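Local structure of luciferase-like monooxygenase (Streptomyces bottropensis, 4US5) at residues 88-99 with 156-166; 70-81 with 103-112. The protein probably acts as a flavin-dependent monooxygenase of the bacterial luciferase family, inserting oxygen from molecular oxygen into an organic substrate. All coordinates share one frame; numbering follows the deposited sequence.

Interaction 1: residues 88-99 with 156-166. With NA (sodium ion), chain P; NA (sodium ion), chain I.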
# COMPACT_ATOMS: atom_id res chain seq x y z
N LEU B 88 -6.61 -11.33 6.88
CA LEU B 88 -5.61 -11.92 6.01
C LEU B 88 -5.02 -10.87 5.07
O LEU B 88 -3.83 -10.83 4.84
CB LEU B 88 -6.20 -13.05 5.20
CG LEU B 88 -5.27 -13.65 4.14
CD1 LEU B 88 -3.97 -14.16 4.76
CD2 LEU B 88 -6.00 -14.75 3.41
N LYS B 89 -5.88 -10.06 4.50
CA LYS B 89 -5.42 -8.96 3.64
C LYS B 89 -4.47 -8.06 4.38
O LYS B 89 -3.41 -7.72 3.88
CB LYS B 89 -6.60 -8.17 3.10
CG LYS B 89 -6.23 -6.91 2.32
CD LYS B 89 -5.27 -7.19 1.18
CE LYS B 89 -5.04 -5.91 0.36
NZ LYS B 89 -4.13 -6.14 -0.80
N VAL B 90 -4.85 -7.63 5.57
CA VAL B 90 -3.95 -6.79 6.36
C VAL B 90 -2.60 -7.48 6.62
O VAL B 90 -1.54 -6.85 6.53
CB VAL B 90 -4.64 -6.34 7.66
CG1 VAL B 90 -3.68 -5.55 8.56
CG2 VAL B 90 -5.85 -5.48 7.34
N ALA B 91 -2.65 -8.75 7.00
CA ALA B 91 -1.44 -9.52 7.24
C ALA B 91 -0.55 -9.56 6.00
O ALA B 91 0.65 -9.36 6.10
CB ALA B 91 -1.80 -10.94 7.69
N GLU B 92 -1.14 -9.81 4.85
CA GLU B 92 -0.39 -9.83 3.59
C GLU B 92 0.27 -8.48 3.28
O GLU B 92 1.42 -8.40 2.90
CB GLU B 92 -1.29 -10.17 2.43
CG GLU B 92 -1.75 -11.60 2.37
CD GLU B 92 -2.66 -11.86 1.21
OE1 GLU B 92 -3.38 -10.90 0.78
OE2 GLU B 92 -2.73 -13.06 0.78
N VAL B 93 -0.50 -7.41 3.44
CA VAL B 93 0.02 -6.06 3.20
C VAL B 93 1.25 -5.80 4.08
O VAL B 93 2.28 -5.32 3.61
CB VAL B 93 -1.09 -5.01 3.45
CG1 VAL B 93 -0.55 -3.59 3.55
CG2 VAL B 93 -2.15 -5.08 2.33
N PHE B 94 1.14 -6.11 5.36
CA PHE B 94 2.19 -5.78 6.27
C PHE B 94 3.34 -6.76 6.21
O PHE B 94 4.46 -6.38 6.49
CB PHE B 94 1.65 -5.50 7.67
CG PHE B 94 1.03 -4.11 7.79
CD1 PHE B 94 -0.19 -3.84 7.21
CD2 PHE B 94 1.74 -3.07 8.31
CE1 PHE B 94 -0.73 -2.57 7.25
CE2 PHE B 94 1.23 -1.79 8.35
CZ PHE B 94 0.00 -1.52 7.80
N ARG B 95 3.08 -8.01 5.80
CA ARG B 95 4.16 -8.91 5.46
C ARG B 95 4.96 -8.42 4.24
O ARG B 95 6.17 -8.61 4.18
CB ARG B 95 3.64 -10.35 5.21
CG ARG B 95 3.19 -11.09 6.48
CD ARG B 95 3.54 -12.56 6.44
NE ARG B 95 4.97 -12.59 6.61
CZ ARG B 95 5.59 -12.62 7.79
NH1 ARG B 95 4.92 -12.78 8.92
NH2 ARG B 95 6.89 -12.51 7.81
N THR B 96 4.28 -7.85 3.27
CA THR B 96 4.95 -7.29 2.09
C THR B 96 5.84 -6.11 2.52
O THR B 96 7.02 -6.04 2.17
CB THR B 96 3.91 -6.86 1.00
OG1 THR B 96 3.04 -7.97 0.68
CG2 THR B 96 4.61 -6.37 -0.24
N LEU B 97 5.33 -5.26 3.41
CA LEU B 97 6.14 -4.17 3.95
C LEU B 97 7.35 -4.70 4.68
O LEU B 97 8.45 -4.20 4.50
CB LEU B 97 5.29 -3.26 4.85
CG LEU B 97 4.27 -2.35 4.12
CD1 LEU B 97 3.26 -1.77 5.08
CD2 LEU B 97 4.96 -1.23 3.38
N HIS B 98 7.12 -5.73 5.51
CA HIS B 98 8.22 -6.33 6.28
C HIS B 98 9.26 -6.93 5.34
O HIS B 98 10.46 -6.85 5.62
CB HIS B 98 7.64 -7.37 7.24
CG HIS B 98 8.67 -8.22 7.91
ND1 HIS B 98 9.45 -7.75 8.95
CD2 HIS B 98 8.98 -9.53 7.77
CE1 HIS B 98 10.22 -8.72 9.39
NE2 HIS B 98 9.97 -9.82 8.67
N ALA B 99 8.83 -7.50 4.22
CA ALA B 99 9.77 -8.11 3.27
C ALA B 99 10.61 -7.05 2.55
O ALA B 99 11.78 -7.28 2.25
CB ALA B 99 9.02 -8.98 2.28
N PHE B 156 -3.14 -22.83 4.24
CA PHE B 156 -2.42 -22.12 3.18
C PHE B 156 -1.36 -21.21 3.79
O PHE B 156 -1.40 -20.94 4.99
CB PHE B 156 -3.40 -21.33 2.30
CG PHE B 156 -4.31 -20.39 3.07
CD1 PHE B 156 -3.82 -19.19 3.56
CD2 PHE B 156 -5.64 -20.72 3.32
CE1 PHE B 156 -4.64 -18.35 4.28
CE2 PHE B 156 -6.47 -19.87 4.04
CZ PHE B 156 -5.96 -18.67 4.52
N THR B 157 -0.44 -20.72 2.97
CA THR B 157 0.60 -19.80 3.43
C THR B 157 0.20 -18.33 3.27
O THR B 157 -0.58 -17.97 2.39
CB THR B 157 1.93 -20.03 2.68
OG1 THR B 157 1.75 -19.78 1.27
CG2 THR B 157 2.40 -21.48 2.90
N VAL B 158 0.76 -17.49 4.13
CA VAL B 158 0.53 -16.07 4.06
C VAL B 158 1.76 -15.44 3.41
O VAL B 158 2.82 -15.29 4.04
CB VAL B 158 0.28 -15.50 5.46
CG1 VAL B 158 0.06 -14.00 5.39
CG2 VAL B 158 -0.96 -16.18 6.08
N SER B 159 1.63 -15.10 2.14
CA SER B 159 2.71 -14.51 1.39
C SER B 159 2.92 -13.06 1.71
O SER B 159 1.98 -12.36 2.08
CB SER B 159 2.43 -14.56 -0.11
OG SER B 159 2.10 -15.84 -0.53
N PRO B 160 4.14 -12.57 1.57
CA PRO B 160 5.38 -13.29 1.39
C PRO B 160 5.92 -13.73 2.74
O PRO B 160 5.96 -12.92 3.68
CB PRO B 160 6.30 -12.25 0.76
CG PRO B 160 5.75 -10.92 1.17
CD PRO B 160 4.32 -11.10 1.50
N ARG B 161 6.35 -14.98 2.83
CA ARG B 161 6.97 -15.50 4.05
C ARG B 161 8.39 -15.02 4.21
O ARG B 161 9.17 -15.08 3.28
CB ARG B 161 6.99 -17.04 4.03
CG ARG B 161 5.64 -17.69 3.84
CD ARG B 161 5.69 -19.23 3.94
NE ARG B 161 6.63 -19.81 2.99
CZ ARG B 161 6.81 -21.12 2.81
NH1 ARG B 161 6.11 -22.01 3.52
NH2 ARG B 161 7.69 -21.54 1.91
N MSE B 162 8.70 -14.49 5.38
CA MSE B 162 10.06 -14.17 5.77
C MSE B 162 10.14 -14.38 7.27
O MSE B 162 9.12 -14.27 7.97
CB MSE B 162 10.44 -12.71 5.52
CG MSE B 162 10.54 -12.31 4.03
SE MSE B 162 11.95 -13.33 3.13
CE MSE B 162 13.52 -12.45 3.85
N PRO B 163 11.36 -14.60 7.79
CA PRO B 163 11.51 -14.61 9.25
C PRO B 163 11.01 -13.30 9.90
O PRO B 163 11.27 -12.22 9.37
CB PRO B 163 13.03 -14.76 9.44
CG PRO B 163 13.51 -15.43 8.19
CD PRO B 163 12.64 -14.82 7.10
N GLY B 164 10.42 -13.43 11.08
CA GLY B 164 9.96 -12.30 11.84
C GLY B 164 8.72 -11.70 11.17
O GLY B 164 8.03 -12.34 10.39
N GLY B 165 8.41 -10.46 11.54
CA GLY B 165 7.18 -9.88 11.04
C GLY B 165 7.00 -8.49 11.58
O GLY B 165 7.81 -8.03 12.39
N PRO B 166 5.92 -7.83 11.16
CA PRO B 166 5.62 -6.52 11.70
C PRO B 166 5.24 -6.60 13.18
O PRO B 166 4.64 -7.57 13.59
CB PRO B 166 4.42 -6.07 10.87
CG PRO B 166 3.76 -7.32 10.48
CD PRO B 166 4.88 -8.29 10.23
NA NA P . 8.84 -5.40 10.44
NA NA I . 1.92 -15.46 -3.21
O HOH W 1 -0.84 -14.85 0.82
O HOH W 2 7.21 -11.05 5.22
O HOH W 3 9.35 -5.54 13.29
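On the outside of the TIM barrel, the irregular segment 156-166 runs along one side of helix 87-100, and R95 and H98 hold the segment by its backbone carbonyls. R95 NE donates to P160 O at 3.1 Å, and R95 NH2 donates to G164 O at 2.8 Å, nearly straight at 169°. Both acceptors lie at the edge of the guanidinium, close to its plane. The chain bends at chi2 and chi3, which turns this edge to the loop. Water 2 links R95 NH2 and R95 O to P160 O. A leucine in place of R95 would probably leave P160 O and G164 O without their guanidinium donors and the 160-164 part of the loop less firmly fixed.

The loop leads from helix 134-147 into barrel strand 167-172. Shortly before that strand, P163 O accepts from H98 NE2 at 2.8 Å, in the ring plane. G165 CA lies over the centre of the H98 ring, 3.5 Å from its centroid, a CH-pi contact. With CG anti to the backbone N (chi1 170°), the ring is set against G165 and reaches P163 O. The other ring nitrogen, ND1, binds a sodium ion, in a site that also includes I105.

Apolar contacts fill in along the helix. L88 CD1 meets V158 CG2 at 3.9 Å, and L88 CD2 reaches F156 CE1. P160, after a cis peptide bond, sets its CG 4.0 Å from A99 CB. S159 OG binds a second sodium ion, together with backbone oxygens of the second subunit.

Interaction 2: residues 70-81 with 103-112; sequences TSGIRVGSGGVL and DRIDLGIGRA. With NA (sodium ion), chain N.
R74 and D106 form the salt bridge between two parallel barrel strands. R74 NE and R74 NH2 both donate to D106 OD1, each at 2.9 Å. NE is on the syn side and NH2 on the anti side, both from the same face and about 30° out of the carboxylate plane. The guanidinium and carboxylate planes are 30° apart. D106 OD2 is held by R42 and W44.

The second arginine, R104, reaches back to the turn before strand 74-81. Its NH2 donates to T70 OG1 at 2.9 Å and to I73 O at 2.8 Å. T70 OG1 is also hydrogen-bonded to I66 O. The bend at chi3 (64°) brings the guanidinium there, with S71 O over one face. Water 4 joins R104 NE to G72 O.

Backbone bonds pair the strands in parallel. V75 N donates to R104 O, D106 N to V75 O, and S77 N to D106 O. A beta bulge follows at G78 and G79, with a cis peptide between them, and the register shifts by one. G108 O takes two donors there: S77 OG at 2.8 Å, on a lone pair, and V80 N. G110 N then donates to V80 O at 3.0 Å.

Among apolar side chains, V80 packs on L107 and I109, and L81 on A112.

The strands belong to a beta-alpha-beta unit. Its connecting helix 87-100 packs F94 on S77, V80, I105 and L107. Strand 42-45 pairs with 74-81, and strand 167-172 with 105-110.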
# COMPACT_ATOMS: atom_id res chain seq x y z
N THR B 70 13.73 6.67 4.65
CA THR B 70 14.29 6.73 5.99
C THR B 70 15.07 5.47 6.26
O THR B 70 14.91 4.47 5.58
CB THR B 70 13.18 6.86 7.04
OG1 THR B 70 12.26 5.78 6.89
CG2 THR B 70 12.45 8.15 6.92
N SER B 71 15.94 5.51 7.26
CA SER B 71 16.81 4.38 7.54
C SER B 71 16.68 3.80 8.90
O SER B 71 16.80 2.59 9.05
CB SER B 71 18.29 4.79 7.35
OG SER B 71 18.49 5.22 6.03
N GLY B 72 16.55 4.64 9.92
CA GLY B 72 16.59 4.13 11.31
C GLY B 72 15.25 4.09 12.04
O GLY B 72 14.98 3.20 12.80
N ILE B 73 14.44 5.10 11.82
CA ILE B 73 13.11 5.19 12.45
C ILE B 73 12.26 4.01 12.03
O ILE B 73 12.28 3.58 10.88
CB ILE B 73 12.48 6.54 12.08
CG1 ILE B 73 11.32 6.92 13.04
CG2 ILE B 73 12.04 6.60 10.62
CD1 ILE B 73 10.97 8.38 12.92
N ARG B 74 11.48 3.47 12.96
CA ARG B 74 10.47 2.50 12.61
C ARG B 74 9.31 3.24 11.90
O ARG B 74 9.14 4.45 12.08
CB ARG B 74 9.95 1.79 13.85
CG ARG B 74 11.03 0.96 14.58
CD ARG B 74 10.44 0.18 15.74
NE ARG B 74 9.50 -0.81 15.25
CZ ARG B 74 9.84 -1.99 14.69
NH1 ARG B 74 11.11 -2.38 14.64
NH2 ARG B 74 8.92 -2.76 14.20
N VAL B 75 8.63 2.55 11.00
CA VAL B 75 7.52 3.14 10.23
C VAL B 75 6.38 2.22 10.26
O VAL B 75 6.53 0.97 10.15
CB VAL B 75 7.94 3.42 8.77
CG1 VAL B 75 6.92 4.28 8.08
CG2 VAL B 75 9.29 4.11 8.70
N GLY B 76 5.17 2.75 10.44
CA GLY B 76 4.02 1.90 10.50
C GLY B 76 2.70 2.63 10.56
O GLY B 76 2.63 3.86 10.34
N SER B 77 1.65 1.86 10.80
CA SER B 77 0.30 2.36 10.90
C SER B 77 -0.08 2.71 12.31
O SER B 77 0.29 2.00 13.26
CB SER B 77 -0.67 1.36 10.35
OG SER B 77 -0.61 0.11 11.06
N GLY B 78 -0.76 3.85 12.46
CA GLY B 78 -1.28 4.31 13.77
C GLY B 78 -2.64 4.99 13.62
O GLY B 78 -2.74 6.19 13.84
N GLY B 79 -3.67 4.27 13.21
CA GLY B 79 -3.65 2.82 13.03
C GLY B 79 -4.51 2.36 11.86
O GLY B 79 -5.40 3.10 11.39
N VAL B 80 -4.29 1.14 11.40
CA VAL B 80 -5.18 0.52 10.43
C VAL B 80 -6.52 0.18 11.09
O VAL B 80 -6.58 -0.41 12.15
CB VAL B 80 -4.54 -0.76 9.85
CG1 VAL B 80 -5.58 -1.62 9.14
CG2 VAL B 80 -3.44 -0.38 8.89
N LEU B 81 -7.60 0.55 10.42
CA LEU B 81 -8.97 0.29 10.94
C LEU B 81 -9.43 -1.14 10.59
O LEU B 81 -10.12 -1.40 9.60
CB LEU B 81 -9.90 1.34 10.40
CG LEU B 81 -9.47 2.76 10.69
CD1 LEU B 81 -10.50 3.73 10.12
CD2 LEU B 81 -9.18 3.05 12.15
N ASP B 103 12.15 -5.90 9.69
CA ASP B 103 12.10 -5.60 11.12
C ASP B 103 11.99 -4.10 11.41
O ASP B 103 12.35 -3.65 12.52
CB ASP B 103 13.33 -6.20 11.86
CG ASP B 103 13.06 -6.42 13.35
OD1 ASP B 103 11.92 -6.78 13.72
OD2 ASP B 103 13.96 -6.16 14.15
N ARG B 104 11.45 -3.32 10.47
CA ARG B 104 11.23 -1.89 10.70
C ARG B 104 9.75 -1.49 10.82
O ARG B 104 9.45 -0.30 11.07
CB ARG B 104 11.86 -1.08 9.61
CG ARG B 104 13.39 -1.12 9.61
CD ARG B 104 13.94 -0.23 8.52
NE ARG B 104 13.61 1.15 8.77
CZ ARG B 104 13.39 2.06 7.83
NH1 ARG B 104 13.43 1.75 6.53
NH2 ARG B 104 13.08 3.29 8.18
N ILE B 105 8.83 -2.43 10.62
CA ILE B 105 7.42 -2.08 10.38
C ILE B 105 6.56 -2.33 11.61
O ILE B 105 6.61 -3.42 12.22
CB ILE B 105 6.84 -2.85 9.16
CG1 ILE B 105 7.63 -2.55 7.90
CG2 ILE B 105 5.36 -2.55 8.98
CD1 ILE B 105 7.72 -1.09 7.47
N ASP B 106 5.78 -1.33 11.98
CA ASP B 106 4.76 -1.44 13.01
C ASP B 106 3.38 -1.58 12.35
O ASP B 106 3.02 -0.80 11.48
CB ASP B 106 4.73 -0.17 13.88
CG ASP B 106 5.94 -0.01 14.73
OD1 ASP B 106 6.67 -1.03 14.98
OD2 ASP B 106 6.18 1.13 15.20
N LEU B 107 2.60 -2.54 12.82
CA LEU B 107 1.22 -2.65 12.47
C LEU B 107 0.36 -2.22 13.66
O LEU B 107 -0.06 -3.07 14.47
CB LEU B 107 0.91 -4.08 12.04
CG LEU B 107 -0.52 -4.45 11.67
CD1 LEU B 107 -1.21 -3.39 10.82
CD2 LEU B 107 -0.52 -5.79 10.92
N GLY B 108 0.14 -0.92 13.78
CA GLY B 108 -0.79 -0.39 14.75
C GLY B 108 -2.22 -0.52 14.24
O GLY B 108 -2.49 -0.24 13.07
N ILE B 109 -3.10 -0.96 15.12
CA ILE B 109 -4.51 -1.25 14.81
C ILE B 109 -5.36 -0.33 15.64
O ILE B 109 -5.12 -0.20 16.83
CB ILE B 109 -4.85 -2.70 15.20
CG1 ILE B 109 -4.04 -3.69 14.39
CG2 ILE B 109 -6.35 -2.97 15.05
CD1 ILE B 109 -4.19 -3.56 12.90
N GLY B 110 -6.31 0.33 15.00
CA GLY B 110 -7.20 1.26 15.69
C GLY B 110 -8.67 0.97 15.43
O GLY B 110 -9.01 0.22 14.52
N ARG B 111 -9.52 1.59 16.26
CA ARG B 111 -10.98 1.40 16.16
C ARG B 111 -11.62 2.21 15.04
O ARG B 111 -11.27 3.36 14.84
CB ARG B 111 -11.70 1.81 17.46
CG ARG B 111 -11.71 0.80 18.56
CD ARG B 111 -13.01 0.84 19.33
NE ARG B 111 -13.28 -0.48 19.87
CZ ARG B 111 -13.91 -1.46 19.21
NH1 ARG B 111 -14.42 -1.27 17.98
NH2 ARG B 111 -14.05 -2.64 19.80
N ALA B 112 -12.67 1.63 14.44
CA ALA B 112 -13.41 2.27 13.36
C ALA B 112 -14.71 2.94 13.87
O ALA B 112 -15.60 3.29 13.06
CB ALA B 112 -13.74 1.27 12.30
NA NA N . -11.17 -0.90 13.37
O HOH W 4 14.13 0.94 11.85
O HOH W 3 9.35 -5.54 13.29

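Both contacts involve one beta-alpha-beta unit. Interaction 2 pairs its two strands near the centre of the chain. Interaction 1 lies farther out, on the connecting helix 87-100, and is also largely buried, with the second subunit packing against it. F94 belongs to interaction 1 and joins the helix to both strands of interaction 2. P166 touches I105 at the start of the strand, and water 3 belongs to both. Interaction 2 joins backbone bonds of paired strands with arginine side-chain bonds at the N-terminal end, among them the R74-D106 salt bridge. In interaction 1 the helix backbone is already paired within itself, so side chains of R95 and H98 supply the bonds to loop carbonyls.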